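Long-range contact in putative cytoplasmic protein (Salmonella typhimurium LT2, PDB 2Q02), which is of unknown function but binds zinc and, as a xylose isomerase-like TIM barrel protein, may have isomerase activity: residues N34-N40 against L65-N71. Numbering follows the deposited sequence.
Sequences NKVELRN and LEIVTIN
Strands 35-39 and 66-71 run parallel, the axes of these short segments inclined at 42°, and their backbone bonding is carried one step beyond them by Glu66 N to Asn34 O and Asn40 N to Asn71 O. Val36 N binds Glu66 O and Val36 O accepts from Val68 N, but Leu38 N turns to Thr69 O, one residue further along than a regular pairing would give. Val68, with its helix-like psi of -47°, is therefore the extra residue of a beta bulge, and its CG2 packs on Lys35 CB at 3.8 Å. Branched and aliphatic residues fill the face turned to the surrounding helices: Val36 CG2 lies 3.9 Å from Ile67 CG1, while Ile67 CD1 reaches across to Leu38 CD1, also 3.9 Å away. Helix 21-30 covers Val36 and Leu65. These are the second and third strands of an eight-stranded TIM barrel, joined by helix 53-62 in a beta-alpha-beta crossover. Polar residues suit the inner face, which leads to the zinc site, because Glu37 offers a carboxylate oxygen to several donors. Extended beyond CG, Glu37 lies alongside Thr69 and takes its OG1 on the anti lone pair of OE2 (2.5 Å). The Asn71 amide supplies an N-H, ND2 meeting the same OE2 at 3.0 Å from above the carboxylate plane, and the zinc ligand His197 also bonds this oxygen, making Glu37 a second-shell residue. Asn71 CB sits over one face of the Arg39 guanidinium, 3.6 Å from NH1. The bend at chi3 of Arg39 (55°) turns this group back beside Asn71; Arg39 NE forms a salt bridge with Asp41, and NH1 one with the zinc ligand Glu245.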
loop_
_atom_site.group_PDB
_atom_site.type_symbol
_atom_site.label_atom_id
_atom_site.label_comp_id
_atom_site.label_asym_id
_atom_site.label_seq_id
_atom_site.Cartn_x
_atom_site.Cartn_y
_atom_site.Cartn_z
ATOM N N ASN A 34 15.595 -3.969 -1.003
ATOM C CA ASN A 34 16.065 -2.587 -0.925
ATOM C C ASN A 34 14.917 -1.565 -0.896
ATOM O O ASN A 34 15.121 -0.391 -1.162
ATOM C CB ASN A 34 17.003 -2.290 -2.102
ATOM C CG ASN A 34 16.314 -2.443 -3.474
ATOM O OD1 ASN A 34 15.081 -2.464 -3.593
ATOM N ND2 ASN A 34 17.125 -2.554 -4.512
ATOM N N LYS A 35 13.724 -2.027 -0.538
ATOM C CA LYS A 35 12.530 -1.189 -0.495
ATOM C C LYS A 35 11.686 -1.474 0.730
ATOM O O LYS A 35 11.490 -2.631 1.090
ATOM C CB LYS A 35 11.681 -1.400 -1.756
ATOM C CG LYS A 35 12.367 -0.874 -3.030
ATOM C CD LYS A 35 11.636 -1.232 -4.329
ATOM C CE LYS A 35 12.263 -0.518 -5.502
ATOM N NZ LYS A 35 13.648 -0.953 -5.544
ATOM N N VAL A 36 11.204 -0.407 1.365
ATOM C CA VAL A 36 10.226 -0.507 2.461
ATOM C C VAL A 36 9.158 0.555 2.360
ATOM O O VAL A 36 9.271 1.485 1.581
ATOM C CB VAL A 36 10.863 -0.329 3.874
ATOM C CG1 VAL A 36 11.827 -1.450 4.171
ATOM C CG2 VAL A 36 11.566 1.040 3.994
ATOM N N GLU A 37 8.134 0.406 3.185
ATOM C CA GLU A 37 7.125 1.420 3.414
ATOM C C GLU A 37 7.055 1.668 4.910
ATOM O O GLU A 37 7.046 0.715 5.703
ATOM C CB GLU A 37 5.746 0.932 2.956
ATOM C CG GLU A 37 5.594 0.690 1.460
ATOM C CD GLU A 37 4.173 0.290 1.095
ATOM O OE1 GLU A 37 3.893 -0.944 1.129
ATOM O OE2 GLU A 37 3.342 1.206 0.817
ATOM N N LEU A 38 6.971 2.933 5.299
ATOM C CA LEU A 38 6.687 3.290 6.691
ATOM C C LEU A 38 5.195 3.606 6.857
ATOM O O LEU A 38 4.444 3.622 5.883
ATOM C CB LEU A 38 7.579 4.451 7.154
ATOM C CG LEU A 38 9.084 4.156 7.304
ATOM C CD1 LEU A 38 9.829 5.387 7.763
ATOM C CD2 LEU A 38 9.360 3.000 8.252
ATOM N N ARG A 39 4.764 3.829 8.099
ATOM C CA ARG A 39 3.342 3.974 8.406
ATOM C C ARG A 39 3.044 4.807 9.680
ATOM O O ARG A 39 3.781 4.752 10.682
ATOM C CB ARG A 39 2.705 2.589 8.607
ATOM C CG ARG A 39 3.092 1.474 7.619
ATOM C CD ARG A 39 2.331 0.206 7.995
ATOM N NE ARG A 39 0.903 0.501 8.044
ATOM C CZ ARG A 39 0.062 0.371 7.020
ATOM N NH1 ARG A 39 0.452 -0.123 5.851
ATOM N NH2 ARG A 39 -1.197 0.707 7.173
ATOM N N ASN A 40 1.929 5.534 9.658
ATOM C CA ASN A 40 1.529 6.337 10.831
ATOM C C ASN A 40 0.587 5.589 11.803
ATOM O O ASN A 40 0.123 6.173 12.778
ATOM C CB ASN A 40 0.898 7.674 10.420
ATOM C CG ASN A 40 -0.485 7.507 9.855
ATOM O OD1 ASN A 40 -0.864 6.406 9.448
ATOM N ND2 ASN A 40 -1.257 8.600 9.821
ATOM N N LEU A 65 18.335 1.116 1.793
ATOM C CA LEU A 65 16.893 1.008 1.552
ATOM C C LEU A 65 16.319 2.296 1.020
ATOM O O LEU A 65 16.707 3.386 1.451
ATOM C CB LEU A 65 16.140 0.663 2.836
ATOM C CG LEU A 65 16.663 -0.555 3.592
ATOM C CD1 LEU A 65 15.825 -0.781 4.840
ATOM C CD2 LEU A 65 16.679 -1.796 2.706
ATOM N N GLU A 66 15.397 2.158 0.073
ATOM C CA GLU A 66 14.517 3.245 -0.347
ATOM C C GLU A 66 13.211 3.138 0.425
ATOM O O GLU A 66 12.576 2.097 0.427
ATOM C CB GLU A 66 14.221 3.161 -1.852
ATOM C CG GLU A 66 12.930 3.883 -2.277
ATOM C CD GLU A 66 12.797 4.118 -3.795
ATOM O OE1 GLU A 66 12.997 3.162 -4.594
ATOM O OE2 GLU A 66 12.463 5.274 -4.178
ATOM N N ILE A 67 12.795 4.221 1.068
ATOM C CA ILE A 67 11.467 4.279 1.659
ATOM C C ILE A 67 10.510 4.689 0.545
ATOM O O ILE A 67 10.524 5.831 0.112
ATOM C CB ILE A 67 11.413 5.280 2.822
ATOM C CG1 ILE A 67 12.369 4.835 3.935
ATOM C CG2 ILE A 67 9.955 5.428 3.335
ATOM C CD1 ILE A 67 12.606 5.865 5.001
ATOM N N VAL A 68 9.694 3.760 0.070
ATOM C CA VAL A 68 8.901 3.985 -1.131
ATOM C C VAL A 68 7.646 4.774 -0.817
ATOM O O VAL A 68 7.317 5.713 -1.540
ATOM C CB VAL A 68 8.496 2.660 -1.836
ATOM C CG1 VAL A 68 7.634 2.953 -3.053
ATOM C CG2 VAL A 68 9.749 1.812 -2.221
ATOM N N THR A 69 6.921 4.397 0.231
ATOM C CA THR A 69 5.762 5.209 0.627
ATOM C C THR A 69 5.636 5.369 2.114
ATOM O O THR A 69 6.293 4.676 2.894
ATOM C CB THR A 69 4.382 4.631 0.141
ATOM O OG1 THR A 69 3.908 3.650 1.072
ATOM C CG2 THR A 69 4.481 4.005 -1.238
ATOM N N ILE A 70 4.753 6.299 2.470
ATOM C CA ILE A 70 4.150 6.343 3.786
ATOM C C ILE A 70 2.658 6.043 3.672
ATOM O O ILE A 70 1.985 6.520 2.773
ATOM C CB ILE A 70 4.421 7.701 4.445
ATOM C CG1 ILE A 70 5.925 7.780 4.776
ATOM C CG2 ILE A 70 3.564 7.876 5.698
ATOM C CD1 ILE A 70 6.369 9.105 5.291
ATOM N N ASN A 71 2.173 5.195 4.564
ATOM C CA ASN A 71 0.745 4.890 4.714
ATOM C C ASN A 71 0.266 5.488 6.031
ATOM O O ASN A 71 0.826 5.126 7.068
ATOM C CB ASN A 71 0.504 3.377 4.826
ATOM C CG ASN A 71 0.791 2.632 3.548
ATOM O OD1 ASN A 71 -0.145 2.266 2.832
ATOM N ND2 ASN A 71 2.092 2.389 3.250
#